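Local atomic coordinates of peptidoglycan-N-acetylmuramic acid deacetylase PdaA (Bacillus subtilis, PDB entry 1NY1), a protein that deacetylates N-acetylmuramic acid residues of peptidoglycan, leading to muramic delta-lactam in the spore cortex, and is required for germination. Residues A[43-48]-A[188-193]; A[104-109]-A[140-145]; A[164-169]-A[194-199]. All blocks are in the same frame, centred on the assembly; numbering follows the deposited sequence.

In the fold
Contacts 1 and 3, with centres about 9 Å apart, share the sheet in which strands 44-51 and 194-198 run side by side: contact 1 brings the loop 188-193 to the first strand, and contact 3 lays 164-169 along the second. Contact 2 sits across the chain's centre, about 24 Å from contact 1 and 17 Å from contact 3, and holds the metal-binding His105. Arg140 ties the three together. It forms a salt bridge with Asp50, the probable proton acceptor, its NH1 lies 2.9 Å from Thr48 OG1, a probable hydrogen bond, and its guanidinium group packs on Trp164 and Leu197. Contact 3 ends at His199, the probable proton donor, on the active-site side.

Contact 1: residues A[43-48]-A[188-193]; sequences KTIYLT and KQAHPG
Thr44 and Gly193 meet through their backbones, and this is the one hydrogen bond between 43-48 and 188-193. Gly193 N donates to Thr44 O over 2.8 Å, lying in the plane of the carbonyl; the bond is bent, 131° at the hydrogen. Gly193 has a positive phi of 76°, a backbone shape reached most easily without a side chain, and it turns the chain after Pro192 into strand 194-198. Beyond it the Tyr46 backbone pairs with Ala194 and Tyr196.

Two side chains of the strand touch the main chain of the loop. Tyr46 brings one edge of its ring up to Gly193, with CE2 3.7 Å and CD2 3.8 Å from Gly193 O, the carbonyl lying near the ring plane. CG of Tyr46 stands anti to its own carbonyl carbon (chi1 -48°), which leans the ring back toward the Thr44 end of the strand, where Gly193 lies; beyond the contact its hydroxyl is hydrogen-bonded to Asn39 N. The Thr44 hydroxyl likewise has its partner elsewhere, in Glu42 OE1. Ile45 CG1 passes 4.1 Å from His191 O.

The tip of the same branch, Ile45 CD1, makes the one apolar side-chain pair, 4.4 Å from Ala190 CB. Leu216 of helix 205-219 touches Ile45 and Ala190, while Phe223 of strand 222-224 lies against Ile45.

The contact lies away from the catalytic residues. Helix 179-188, the loop after it and strand 194-198, set parallel beside strand 44-51, make up the helix-to-strand return of an alternating beta/alpha fold, consistent with the distorted beta/alpha barrel of the NodB homology domain.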
ATOM      1  N   LYS A  43     -15.455  -3.312 -11.478  1.00 17.59           N
ATOM      2  CA  LYS A  43     -15.406  -3.850 -10.116  1.00 17.83           C
ATOM      3  C   LYS A  43     -14.069  -4.528  -9.852  1.00 15.99           C
ATOM      4  O   LYS A  43     -13.954  -5.756  -9.871  1.00 15.56           O
ATOM      5  CB  LYS A  43     -16.554  -4.844  -9.886  1.00 18.26           C
ATOM      6  CG  LYS A  43     -17.934  -4.197  -9.922  1.00 20.41           C
ATOM      7  CD  LYS A  43     -19.072  -5.207  -9.756  1.00 19.74           C
ATOM      8  CE  LYS A  43     -19.371  -5.518  -8.295  1.00 21.93           C
ATOM      9  NZ  LYS A  43     -20.617  -6.335  -8.162  1.00 22.15           N
ATOM     10  N   THR A  44     -13.066  -3.699  -9.596  1.00 15.05           N
ATOM     11  CA  THR A  44     -11.713  -4.153  -9.341  1.00 13.25           C
ATOM     12  C   THR A  44     -11.193  -3.547  -8.047  1.00 11.98           C
ATOM     13  O   THR A  44     -11.517  -2.409  -7.712  1.00 11.52           O
ATOM     14  CB  THR A  44     -10.778  -3.731 -10.489  1.00 15.22           C
ATOM     15  OG1 THR A  44     -11.215  -4.352 -11.703  1.00 16.89           O
ATOM     16  CG2 THR A  44      -9.339  -4.135 -10.196  1.00 15.79           C
ATOM     17  N   ILE A  45     -10.398  -4.329  -7.327  1.00 11.71           N
ATOM     18  CA  ILE A  45      -9.786  -3.903  -6.075  1.00 11.39           C
ATOM     19  C   ILE A  45      -8.293  -4.209  -6.167  1.00 12.29           C
ATOM     20  O   ILE A  45      -7.897  -5.230  -6.732  1.00 12.67           O
ATOM     21  CB  ILE A  45     -10.397  -4.657  -4.873  1.00 12.56           C
ATOM     22  CG1 ILE A  45     -11.830  -4.164  -4.628  1.00 13.22           C
ATOM     23  CG2 ILE A  45      -9.538  -4.458  -3.625  1.00 12.36           C
ATOM     24  CD1 ILE A  45     -12.635  -5.050  -3.670  1.00 13.28           C
ATOM     25  N   TYR A  46      -7.475  -3.309  -5.630  1.00 10.28           N
ATOM     26  CA  TYR A  46      -6.019  -3.464  -5.634  1.00  9.98           C
ATOM     27  C   TYR A  46      -5.587  -3.565  -4.175  1.00  9.79           C
ATOM     28  O   TYR A  46      -5.788  -2.629  -3.404  1.00 10.22           O
ATOM     29  CB  TYR A  46      -5.347  -2.239  -6.271  1.00 10.51           C
ATOM     30  CG  TYR A  46      -5.967  -1.821  -7.585  1.00 13.52           C
ATOM     31  CD1 TYR A  46      -5.486  -2.316  -8.798  1.00 12.32           C
ATOM     32  CD2 TYR A  46      -7.080  -0.978  -7.610  1.00 11.68           C
ATOM     33  CE1 TYR A  46      -6.104  -1.984 -10.003  1.00 12.88           C
ATOM     34  CE2 TYR A  46      -7.706  -0.642  -8.803  1.00 11.00           C
ATOM     35  CZ  TYR A  46      -7.220  -1.147  -9.994  1.00 12.95           C
ATOM     36  OH  TYR A  46      -7.860  -0.840 -11.170  1.00 14.04           O
ATOM     37  N   LEU A  47      -5.001  -4.690  -3.792  1.00  8.50           N
ATOM     38  CA  LEU A  47      -4.567  -4.861  -2.410  1.00  8.79           C
ATOM     39  C   LEU A  47      -3.144  -4.363  -2.183  1.00  9.80           C
ATOM     40  O   LEU A  47      -2.241  -4.682  -2.955  1.00  9.55           O
ATOM     41  CB  LEU A  47      -4.650  -6.339  -2.006  1.00  9.61           C
ATOM     42  CG  LEU A  47      -6.045  -6.979  -2.032  1.00 11.91           C
ATOM     43  CD1 LEU A  47      -5.951  -8.440  -1.610  1.00 12.33           C
ATOM     44  CD2 LEU A  47      -6.973  -6.217  -1.094  1.00 13.02           C
ATOM     45  N   THR A  48      -2.954  -3.561  -1.138  1.00  8.40           N
ATOM     46  CA  THR A  48      -1.623  -3.077  -0.782  1.00  8.65           C
ATOM     47  C   THR A  48      -1.482  -3.256   0.726  1.00  8.71           C
ATOM     48  O   THR A  48      -2.476  -3.255   1.468  1.00  8.74           O
ATOM     49  CB  THR A  48      -1.383  -1.576  -1.136  1.00  8.37           C
ATOM     50  OG1 THR A  48      -2.040  -0.736  -0.181  1.00  9.20           O
ATOM     51  CG2 THR A  48      -1.891  -1.257  -2.536  1.00  8.54           C
ATOM     52  N   LYS A 188     -17.711  -3.732   3.739  1.00 13.25           N
ATOM     53  CA  LYS A 188     -18.482  -2.494   3.743  1.00 13.78           C
ATOM     54  C   LYS A 188     -17.848  -1.348   2.963  1.00 12.50           C
ATOM     55  O   LYS A 188     -18.549  -0.607   2.274  1.00 12.38           O
ATOM     56  CB  LYS A 188     -18.755  -2.049   5.184  1.00 16.53           C
ATOM     57  CG  LYS A 188     -19.608  -0.783   5.299  1.00 22.57           C
ATOM     58  CD  LYS A 188     -20.353  -0.719   6.631  1.00 26.93           C
ATOM     59  CE  LYS A 188     -19.402  -0.728   7.816  1.00 29.62           C
ATOM     60  NZ  LYS A 188     -20.109  -0.931   9.115  1.00 30.68           N
ATOM     61  N   GLN A 189     -16.529  -1.198   3.056  1.00  9.53           N
ATOM     62  CA  GLN A 189     -15.860  -0.108   2.352  1.00 10.15           C
ATOM     63  C   GLN A 189     -15.520  -0.401   0.899  1.00  9.93           C
ATOM     64  O   GLN A 189     -15.043   0.477   0.189  1.00  7.58           O
ATOM     65  CB  GLN A 189     -14.587   0.303   3.105  1.00  7.58           C
ATOM     66  CG  GLN A 189     -14.882   0.906   4.471  1.00  9.59           C
ATOM     67  CD  GLN A 189     -13.653   1.475   5.152  1.00 14.14           C
ATOM     68  OE1 GLN A 189     -12.905   2.250   4.558  1.00 16.11           O
ATOM     69  NE2 GLN A 189     -13.454   1.115   6.413  1.00 13.63           N
ATOM     70  N   ALA A 190     -15.771  -1.628   0.455  1.00  9.36           N
ATOM     71  CA  ALA A 190     -15.456  -2.003  -0.919  1.00 10.70           C
ATOM     72  C   ALA A 190     -16.110  -1.107  -1.957  1.00 12.71           C
ATOM     73  O   ALA A 190     -17.257  -0.686  -1.809  1.00 11.69           O
ATOM     74  CB  ALA A 190     -15.849  -3.453  -1.169  1.00 11.16           C
ATOM     75  N   HIS A 191     -15.356  -0.804  -3.006  1.00 13.56           N
ATOM     76  CA  HIS A 191     -15.862   0.007  -4.092  1.00 12.02           C
ATOM     77  C   HIS A 191     -15.013  -0.179  -5.338  1.00 12.59           C
ATOM     78  O   HIS A 191     -13.865  -0.636  -5.273  1.00 11.89           O
ATOM     79  CB  HIS A 191     -15.919   1.490  -3.699  1.00 11.89           C
ATOM     80  CG  HIS A 191     -14.643   2.030  -3.126  1.00 11.08           C
ATOM     81  ND1 HIS A 191     -13.634   2.557  -3.902  1.00 13.00           N
ATOM     82  CD2 HIS A 191     -14.229   2.148  -1.842  1.00  9.83           C
ATOM     83  CE1 HIS A 191     -12.653   2.979  -3.123  1.00 10.84           C
ATOM     84  NE2 HIS A 191     -12.989   2.743  -1.867  1.00 13.11           N
ATOM     85  N   PRO A 192     -15.588   0.135  -6.503  1.00  9.42           N
ATOM     86  CA  PRO A 192     -14.875   0.007  -7.773  1.00 10.89           C
ATOM     87  C   PRO A 192     -13.592   0.839  -7.748  1.00 10.09           C
ATOM     88  O   PRO A 192     -13.606   2.013  -7.374  1.00 11.15           O
ATOM     89  CB  PRO A 192     -15.893   0.529  -8.777  1.00 10.57           C
ATOM     90  CG  PRO A 192     -17.185   0.053  -8.192  1.00 12.34           C
ATOM     91  CD  PRO A 192     -17.020   0.399  -6.729  1.00 11.39           C
ATOM     92  N   GLY A 193     -12.486   0.215  -8.135  1.00 11.25           N
ATOM     93  CA  GLY A 193     -11.214   0.910  -8.163  1.00 10.51           C
ATOM     94  C   GLY A 193     -10.556   1.126  -6.812  1.00  9.63           C
ATOM     95  O   GLY A 193      -9.544   1.819  -6.725  1.00 10.80           O
TER

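Contact 2: residues A[104-109]-A[140-145]; sequences HHPDLT and RPPRGV
His105, a ligand of the divalent metal, and Pro142 join two loops at the active site of the NodB homology domain: the loop 104-109, with its His-Pro pair, and the Arg-Pro-Pro-Arg-Gly loop 140-144. Pro142 CB sits over the centre of the His105 ring, 3.5 Å from the centroid and 2° off the normal, a CH-pi contact that covers one face. His105 CG is anti to the backbone N (chi1 -164°), which brings the ring face over Pro142 CB, the two side chains running past each other in opposite directions. His101, also a metal-binding residue, meets it edge-to-face. At the ring edge a water lies in plane, 2.7 Å from His105 NE2, and accepts from Arg143 N at 2.6 Å.

Further along, Leu108 CD1 packs at 3.8 Å on Pro142 CD, crossing it at about a right angle. Asp107 closes an Asx turn: OD1 accepts Thr109 N at 2.9 Å, nearly along its C-O axis, and Thr109 OG1 at 2.6 Å from above the carboxylate plane, by 36°. Its OD2 rests 3.7 Å from Val145 CG1. An alanine here would probably leave Thr109 N and OG1 without their shared acceptor, free the turn to shift, and open a gap beside Val145. Between the loops a second water accepts from Leu108 N at 2.9 Å and lies within hydrogen-bonding distance of Val145 O, one of several acceptors in its reach.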
ATOM      1  N   HIS A 104      13.956   4.424   7.382  1.00 19.12           N
ATOM      2  CA  HIS A 104      13.685   4.710   8.788  1.00 22.25           C
ATOM      3  C   HIS A 104      12.264   5.188   9.055  1.00 23.04           C
ATOM      4  O   HIS A 104      11.936   5.582  10.174  1.00 22.92           O
ATOM      5  CB  HIS A 104      14.679   5.747   9.312  1.00 22.48           C
ATOM      6  CG  HIS A 104      16.106   5.307   9.238  1.00 24.70           C
ATOM      7  ND1 HIS A 104      16.981   5.772   8.279  1.00 26.30           N
ATOM      8  CD2 HIS A 104      16.808   4.432   9.996  1.00 25.91           C
ATOM      9  CE1 HIS A 104      18.161   5.203   8.450  1.00 27.32           C
ATOM     10  NE2 HIS A 104      18.082   4.386   9.485  1.00 25.58           N
ATOM     11  N   HIS A 105      11.427   5.152   8.024  1.00 24.13           N
ATOM     12  CA  HIS A 105      10.034   5.569   8.138  1.00 25.63           C
ATOM     13  C   HIS A 105       9.904   6.942   8.811  1.00 26.44           C
ATOM     14  O   HIS A 105       9.088   7.130   9.716  1.00 25.47           O
ATOM     15  CB  HIS A 105       9.251   4.505   8.923  1.00 26.56           C
ATOM     16  CG  HIS A 105       7.765   4.622   8.791  1.00 27.39           C
ATOM     17  ND1 HIS A 105       6.990   5.340   9.677  1.00 28.99           N
ATOM     18  CD2 HIS A 105       6.910   4.118   7.868  1.00 28.04           C
ATOM     19  CE1 HIS A 105       5.724   5.273   9.307  1.00 28.98           C
ATOM     20  NE2 HIS A 105       5.647   4.538   8.212  1.00 26.67           N
ATOM     21  N   PRO A 106      10.704   7.927   8.367  1.00 26.06           N
ATOM     22  CA  PRO A 106      10.639   9.264   8.959  1.00 25.74           C
ATOM     23  C   PRO A 106       9.614  10.149   8.259  1.00 24.88           C
ATOM     24  O   PRO A 106       8.973   9.735   7.292  1.00 24.07           O
ATOM     25  CB  PRO A 106      12.049   9.779   8.751  1.00 25.83           C
ATOM     26  CG  PRO A 106      12.330   9.293   7.356  1.00 26.97           C
ATOM     27  CD  PRO A 106      11.786   7.861   7.364  1.00 26.29           C
ATOM     28  N   ASP A 107       9.463  11.370   8.767  1.00 23.86           N
ATOM     29  CA  ASP A 107       8.558  12.351   8.185  1.00 23.67           C
ATOM     30  C   ASP A 107       9.383  12.950   7.052  1.00 22.76           C
ATOM     31  O   ASP A 107      10.299  13.730   7.299  1.00 22.50           O
ATOM     32  CB  ASP A 107       8.221  13.437   9.213  1.00 24.17           C
ATOM     33  CG  ASP A 107       7.227  14.452   8.689  1.00 26.73           C
ATOM     34  OD1 ASP A 107       7.363  14.892   7.523  1.00 26.62           O
ATOM     35  OD2 ASP A 107       6.310  14.829   9.451  1.00 27.88           O
ATOM     36  N   LEU A 108       9.072  12.578   5.815  1.00 22.09           N
ATOM     37  CA  LEU A 108       9.823  13.074   4.670  1.00 20.92           C
ATOM     38  C   LEU A 108       9.851  14.586   4.516  1.00 20.74           C
ATOM     39  O   LEU A 108      10.789  15.122   3.937  1.00 20.46           O
ATOM     40  CB  LEU A 108       9.287  12.454   3.379  1.00 21.82           C
ATOM     41  CG  LEU A 108       9.412  10.934   3.289  1.00 22.17           C
ATOM     42  CD1 LEU A 108       8.785  10.446   1.991  1.00 23.10           C
ATOM     43  CD2 LEU A 108      10.876  10.542   3.370  1.00 20.93           C
ATOM     44  N   THR A 109       8.835  15.277   5.025  1.00 20.59           N
ATOM     45  CA  THR A 109       8.802  16.730   4.879  1.00 23.34           C
ATOM     46  C   THR A 109       9.899  17.404   5.693  1.00 24.83           C
ATOM     47  O   THR A 109      10.130  18.603   5.552  1.00 27.53           O
ATOM     48  CB  THR A 109       7.441  17.337   5.300  1.00 21.86           C
ATOM     49  OG1 THR A 109       7.332  17.341   6.729  1.00 22.64           O
ATOM     50  CG2 THR A 109       6.290  16.535   4.704  1.00 21.20           C
ATOM     51  N   ARG A 140       5.097   5.002  -0.568  1.00 14.31           N
ATOM     52  CA  ARG A 140       3.983   5.347   0.288  1.00 15.11           C
ATOM     53  C   ARG A 140       4.635   6.145   1.405  1.00 16.55           C
ATOM     54  O   ARG A 140       5.445   5.619   2.167  1.00 15.09           O
ATOM     55  CB  ARG A 140       3.288   4.111   0.840  1.00 17.71           C
ATOM     56  CG  ARG A 140       2.115   4.490   1.724  1.00 19.94           C
ATOM     57  CD  ARG A 140       1.131   3.360   1.861  1.00 18.89           C
ATOM     58  NE  ARG A 140       0.289   3.203   0.680  1.00 18.39           N
ATOM     59  CZ  ARG A 140      -0.384   2.089   0.411  1.00 15.83           C
ATOM     60  NH1 ARG A 140      -0.292   1.055   1.238  1.00 12.52           N
ATOM     61  NH2 ARG A 140      -1.159   2.017  -0.661  1.00 13.65           N
ATOM     62  N   PRO A 141       4.320   7.444   1.488  1.00 17.67           N
ATOM     63  CA  PRO A 141       4.902   8.295   2.527  1.00 19.34           C
ATOM     64  C   PRO A 141       4.682   7.776   3.943  1.00 20.65           C
ATOM     65  O   PRO A 141       3.573   7.380   4.309  1.00 20.28           O
ATOM     66  CB  PRO A 141       4.215   9.633   2.291  1.00 19.78           C
ATOM     67  CG  PRO A 141       4.043   9.651   0.810  1.00 20.09           C
ATOM     68  CD  PRO A 141       3.540   8.247   0.530  1.00 19.11           C
ATOM     69  N   PRO A 142       5.741   7.764   4.760  1.00 21.57           N
ATOM     70  CA  PRO A 142       5.596   7.285   6.136  1.00 24.12           C
ATOM     71  C   PRO A 142       4.458   8.022   6.851  1.00 25.92           C
ATOM     72  O   PRO A 142       4.391   9.251   6.822  1.00 26.72           O
ATOM     73  CB  PRO A 142       6.959   7.592   6.747  1.00 24.83           C
ATOM     74  CG  PRO A 142       7.890   7.413   5.585  1.00 22.39           C
ATOM     75  CD  PRO A 142       7.145   8.101   4.461  1.00 22.87           C
ATOM     76  N   ARG A 143       3.564   7.260   7.473  1.00 27.09           N
ATOM     77  CA  ARG A 143       2.429   7.808   8.212  1.00 27.12           C
ATOM     78  C   ARG A 143       1.496   8.651   7.339  1.00 26.19           C
ATOM     79  O   ARG A 143       0.693   9.443   7.843  1.00 27.05           O
ATOM     80  CB  ARG A 143       2.940   8.635   9.399  1.00 29.05           C
ATOM     81  CG  ARG A 143       1.992   8.685  10.590  1.00 35.30           C
ATOM     82  CD  ARG A 143       2.678   9.288  11.813  1.00 38.66           C
ATOM     83  NE  ARG A 143       1.806   9.353  12.986  1.00 41.69           N
ATOM     84  CZ  ARG A 143       1.326   8.292  13.632  1.00 42.30           C
ATOM     85  NH1 ARG A 143       1.629   7.068  13.220  1.00 42.49           N
ATOM     86  NH2 ARG A 143       0.553   8.459  14.698  1.00 42.62           N
ATOM     87  N   GLY A 144       1.600   8.468   6.026  1.00 23.70           N
ATOM     88  CA  GLY A 144       0.760   9.205   5.102  1.00 22.47           C
ATOM     89  C   GLY A 144       1.036  10.696   5.082  1.00 21.99           C
ATOM     90  O   GLY A 144       0.219  11.475   4.593  1.00 22.41           O
ATOM     91  N   VAL A 145       2.185  11.102   5.609  1.00 20.80           N
ATOM     92  CA  VAL A 145       2.531  12.517   5.634  1.00 20.80           C
ATOM     93  C   VAL A 145       3.380  12.903   4.432  1.00 19.33           C
ATOM     94  O   VAL A 145       4.404  12.281   4.154  1.00 20.35           O
ATOM     95  CB  VAL A 145       3.295  12.892   6.921  1.00 22.17           C
ATOM     96  CG1 VAL A 145       3.696  14.357   6.877  1.00 20.61           C
ATOM     97  CG2 VAL A 145       2.426  12.621   8.132  1.00 23.03           C
TER
HETATM   98  O   HOH W   1       3.004   4.780   7.696  1.00 25.35           O
HETATM   99  O   HOH W   2       6.561  11.197   5.244  1.00 19.22           O

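Contact 3: residues A[164-169]-A[194-199]; sequences WSVAFV and AIYLLH
Leu197 thrusts a methyl group onto the indole of Trp164: CD1 lies over one face of the six-membered ring, 3.4 Å from its centroid and 18° off the normal. Trp164 CG stands between its backbone N and carbonyl carbon (chi1 60°), which swings the indole over Leu197, the two side chains crossing at a slant. The Leu197 side chain is extended, CG anti to N and CD1 anti to CA. Trp8 meets the same indole edge-to-face.

Val166 and Tyr196 lie side by side, pointing the same way. Val166 CG1 is held almost squarely above the centre of the tyrosine ring, 3.9 Å from the centroid, while CG2 reaches towards the CE2 side. Ala194 CB comes to the edge of this ring, and the Tyr196 hydroxyl is hydrogen-bonded to Met186 O. Phe168 crosses Leu198, its CE1 3.6 Å from Leu198 CD2, with Met186 of helix 179-188 packed on both.

The backbones are joined by a short ladder of bonds. Ile195 O takes two donors, Ser165 N at 2.9 Å in the carbonyl plane and Val166 N at 3.1 Å, tilted 31° from it. Ile195 N is bonded at 2.9 Å to Ser165 OG, so that a hydroxyl stands in for a backbone acceptor. Leu197 N then gives Val166 O a bond of 2.8 Å, and Val166 and Tyr196 form a single beta bridge. Past it no direct backbone bond joins the two segments, and a water accepts from Phe168 N while lying close to Leu197 O.

The strand delivers Leu197 close to Asp50, the probable proton acceptor, and the segment runs on to His199, the probable proton donor. A second water, in the plane of the His199 ring, donates to Phe168 O and is weakly bonded to NE2. His199 N donates to Asp170 OD2, consistent with Asp170 tuning the active-site histidine, as in relatives.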
ATOM      1  N   TRP A 164      -4.231   5.561  -0.797  1.00 10.54           N
ATOM      2  CA  TRP A 164      -5.229   4.511  -0.651  1.00 11.63           C
ATOM      3  C   TRP A 164      -6.635   5.071  -0.552  1.00 12.04           C
ATOM      4  O   TRP A 164      -6.825   6.274  -0.350  1.00  9.64           O
ATOM      5  CB  TRP A 164      -4.915   3.647   0.582  1.00 11.48           C
ATOM      6  CG  TRP A 164      -4.902   4.402   1.880  1.00 13.56           C
ATOM      7  CD1 TRP A 164      -5.939   4.555   2.757  1.00 12.69           C
ATOM      8  CD2 TRP A 164      -3.803   5.149   2.422  1.00 14.84           C
ATOM      9  NE1 TRP A 164      -5.553   5.357   3.815  1.00 12.46           N
ATOM     10  CE2 TRP A 164      -4.248   5.735   3.631  1.00 15.44           C
ATOM     11  CE3 TRP A 164      -2.485   5.381   2.002  1.00 15.25           C
ATOM     12  CZ2 TRP A 164      -3.422   6.541   4.423  1.00 15.28           C
ATOM     13  CZ3 TRP A 164      -1.660   6.182   2.789  1.00 15.19           C
ATOM     14  CH2 TRP A 164      -2.136   6.754   3.986  1.00 16.10           C
ATOM     15  N   SER A 165      -7.622   4.192  -0.711  1.00 11.05           N
ATOM     16  CA  SER A 165      -9.023   4.595  -0.643  1.00 11.45           C
ATOM     17  C   SER A 165      -9.776   3.802   0.432  1.00 10.31           C
ATOM     18  O   SER A 165     -10.929   4.108   0.732  1.00  9.84           O
ATOM     19  CB  SER A 165      -9.696   4.394  -2.002  1.00 10.77           C
ATOM     20  OG  SER A 165      -9.873   3.017  -2.273  1.00 11.09           O
ATOM     21  N   VAL A 166      -9.124   2.784   0.994  1.00  8.19           N
ATOM     22  CA  VAL A 166      -9.709   1.965   2.061  1.00  9.53           C
ATOM     23  C   VAL A 166      -8.659   1.637   3.110  1.00 10.75           C
ATOM     24  O   VAL A 166      -7.565   1.171   2.788  1.00 11.87           O
ATOM     25  CB  VAL A 166     -10.261   0.597   1.563  1.00  8.11           C
ATOM     26  CG1 VAL A 166     -10.702  -0.256   2.766  1.00  8.06           C
ATOM     27  CG2 VAL A 166     -11.420   0.799   0.610  1.00  8.95           C
ATOM     28  N   ALA A 167      -9.002   1.866   4.370  1.00 11.86           N
ATOM     29  CA  ALA A 167      -8.095   1.565   5.469  1.00 12.87           C
ATOM     30  C   ALA A 167      -8.899   1.580   6.753  1.00 12.04           C
ATOM     31  O   ALA A 167      -9.922   2.252   6.843  1.00 14.02           O
ATOM     32  CB  ALA A 167      -6.973   2.600   5.537  1.00 12.94           C
ATOM     33  N   PHE A 168      -8.445   0.824   7.739  1.00 11.00           N
ATOM     34  CA  PHE A 168      -9.122   0.788   9.017  1.00 11.46           C
ATOM     35  C   PHE A 168      -8.103   0.488  10.098  1.00 11.58           C
ATOM     36  O   PHE A 168      -6.919   0.301   9.809  1.00 10.55           O
ATOM     37  CB  PHE A 168     -10.247  -0.248   9.023  1.00 11.13           C
ATOM     38  CG  PHE A 168      -9.865  -1.568   8.429  1.00 11.51           C
ATOM     39  CD1 PHE A 168      -9.838  -1.743   7.049  1.00 11.22           C
ATOM     40  CD2 PHE A 168      -9.543  -2.642   9.251  1.00 11.94           C
ATOM     41  CE1 PHE A 168      -9.496  -2.977   6.494  1.00 13.53           C
ATOM     42  CE2 PHE A 168      -9.199  -3.880   8.706  1.00 11.28           C
ATOM     43  CZ  PHE A 168      -9.176  -4.048   7.326  1.00 12.13           C
ATOM     44  N   VAL A 169      -8.551   0.449  11.344  1.00 11.32           N
ATOM     45  CA  VAL A 169      -7.629   0.210  12.437  1.00 12.33           C
ATOM     46  C   VAL A 169      -7.298  -1.257  12.630  1.00 12.81           C
ATOM     47  O   VAL A 169      -7.938  -1.955  13.415  1.00 14.19           O
ATOM     48  CB  VAL A 169      -8.171   0.779  13.756  1.00 14.87           C
ATOM     49  CG1 VAL A 169      -7.127   0.598  14.852  1.00 14.84           C
ATOM     50  CG2 VAL A 169      -8.512   2.251  13.580  1.00 13.80           C
ATOM     51  N   ALA A 194     -11.108   0.533  -5.759  1.00  9.27           N
ATOM     52  CA  ALA A 194     -10.543   0.702  -4.425  1.00  9.27           C
ATOM     53  C   ALA A 194      -9.122   0.192  -4.288  1.00 10.43           C
ATOM     54  O   ALA A 194      -8.771  -0.863  -4.813  1.00  9.93           O
ATOM     55  CB  ALA A 194     -11.418  -0.001  -3.390  1.00  9.48           C
ATOM     56  N   ILE A 195      -8.307   0.969  -3.586  1.00 10.55           N
ATOM     57  CA  ILE A 195      -6.945   0.569  -3.291  1.00  7.88           C
ATOM     58  C   ILE A 195      -6.990   0.407  -1.776  1.00  9.15           C
ATOM     59  O   ILE A 195      -7.179   1.382  -1.038  1.00  9.59           O
ATOM     60  CB  ILE A 195      -5.910   1.649  -3.683  1.00  8.88           C
ATOM     61  CG1 ILE A 195      -5.917   1.845  -5.207  1.00  9.04           C
ATOM     62  CG2 ILE A 195      -4.518   1.231  -3.199  1.00  9.66           C
ATOM     63  CD1 ILE A 195      -4.882   2.843  -5.731  1.00 10.77           C
ATOM     64  N   TYR A 196      -6.871  -0.836  -1.326  1.00  6.73           N
ATOM     65  CA  TYR A 196      -6.895  -1.156   0.094  1.00  8.16           C
ATOM     66  C   TYR A 196      -5.518  -1.030   0.704  1.00 10.36           C
ATOM     67  O   TYR A 196      -4.520  -1.409   0.091  1.00 10.23           O
ATOM     68  CB  TYR A 196      -7.344  -2.597   0.345  1.00  8.54           C
ATOM     69  CG  TYR A 196      -8.822  -2.858   0.250  1.00  7.97           C
ATOM     70  CD1 TYR A 196      -9.420  -3.834   1.049  1.00 10.06           C
ATOM     71  CD2 TYR A 196      -9.618  -2.159  -0.649  1.00 10.28           C
ATOM     72  CE1 TYR A 196     -10.782  -4.109   0.952  1.00 10.95           C
ATOM     73  CE2 TYR A 196     -10.976  -2.423  -0.754  1.00  9.77           C
ATOM     74  CZ  TYR A 196     -11.553  -3.393   0.046  1.00  9.82           C
ATOM     75  OH  TYR A 196     -12.901  -3.649  -0.063  1.00 10.43           O
ATOM     76  N   LEU A 197      -5.480  -0.498   1.920  1.00  9.50           N
ATOM     77  CA  LEU A 197      -4.247  -0.373   2.674  1.00  9.82           C
ATOM     78  C   LEU A 197      -4.476  -1.279   3.873  1.00  8.80           C
ATOM     79  O   LEU A 197      -5.329  -0.999   4.720  1.00  9.12           O
ATOM     80  CB  LEU A 197      -4.022   1.067   3.147  1.00 11.71           C
ATOM     81  CG  LEU A 197      -2.692   1.424   3.824  1.00 16.68           C
ATOM     82  CD1 LEU A 197      -2.805   2.809   4.439  1.00 19.56           C
ATOM     83  CD2 LEU A 197      -2.340   0.427   4.896  1.00 16.47           C
ATOM     84  N   LEU A 198      -3.723  -2.370   3.938  1.00  8.24           N
ATOM     85  CA  LEU A 198      -3.858  -3.325   5.032  1.00  8.79           C
ATOM     86  C   LEU A 198      -2.540  -3.510   5.769  1.00  9.46           C
ATOM     87  O   LEU A 198      -1.473  -3.191   5.245  1.00  8.59           O
ATOM     88  CB  LEU A 198      -4.300  -4.689   4.493  1.00  8.71           C
ATOM     89  CG  LEU A 198      -5.601  -4.759   3.699  1.00  9.41           C
ATOM     90  CD1 LEU A 198      -5.801  -6.170   3.169  1.00  9.27           C
ATOM     91  CD2 LEU A 198      -6.761  -4.346   4.590  1.00  9.85           C
ATOM     92  N   HIS A 199      -2.634  -4.014   6.994  1.00  7.91           N
ATOM     93  CA  HIS A 199      -1.465  -4.317   7.814  1.00  9.43           C
ATOM     94  C   HIS A 199      -1.571  -5.817   8.036  1.00  8.97           C
ATOM     95  O   HIS A 199      -2.628  -6.400   7.800  1.00  9.36           O
ATOM     96  CB  HIS A 199      -1.522  -3.553   9.139  1.00 10.49           C
ATOM     97  CG  HIS A 199      -1.454  -2.070   8.961  1.00 12.18           C
ATOM     98  ND1 HIS A 199      -0.270  -1.410   8.711  1.00 12.09           N
ATOM     99  CD2 HIS A 199      -2.432  -1.140   8.859  1.00 10.33           C
ATOM    100  CE1 HIS A 199      -0.523  -0.139   8.456  1.00 11.09           C
ATOM    101  NE2 HIS A 199      -1.827   0.052   8.538  1.00 15.32           N
TER
HETATM  102  O   HOH W   3      -5.789  -0.534   7.397  1.00 12.66           O
HETATM  103  O   HOH W   4      -4.670   1.997   8.504  1.00 16.29           O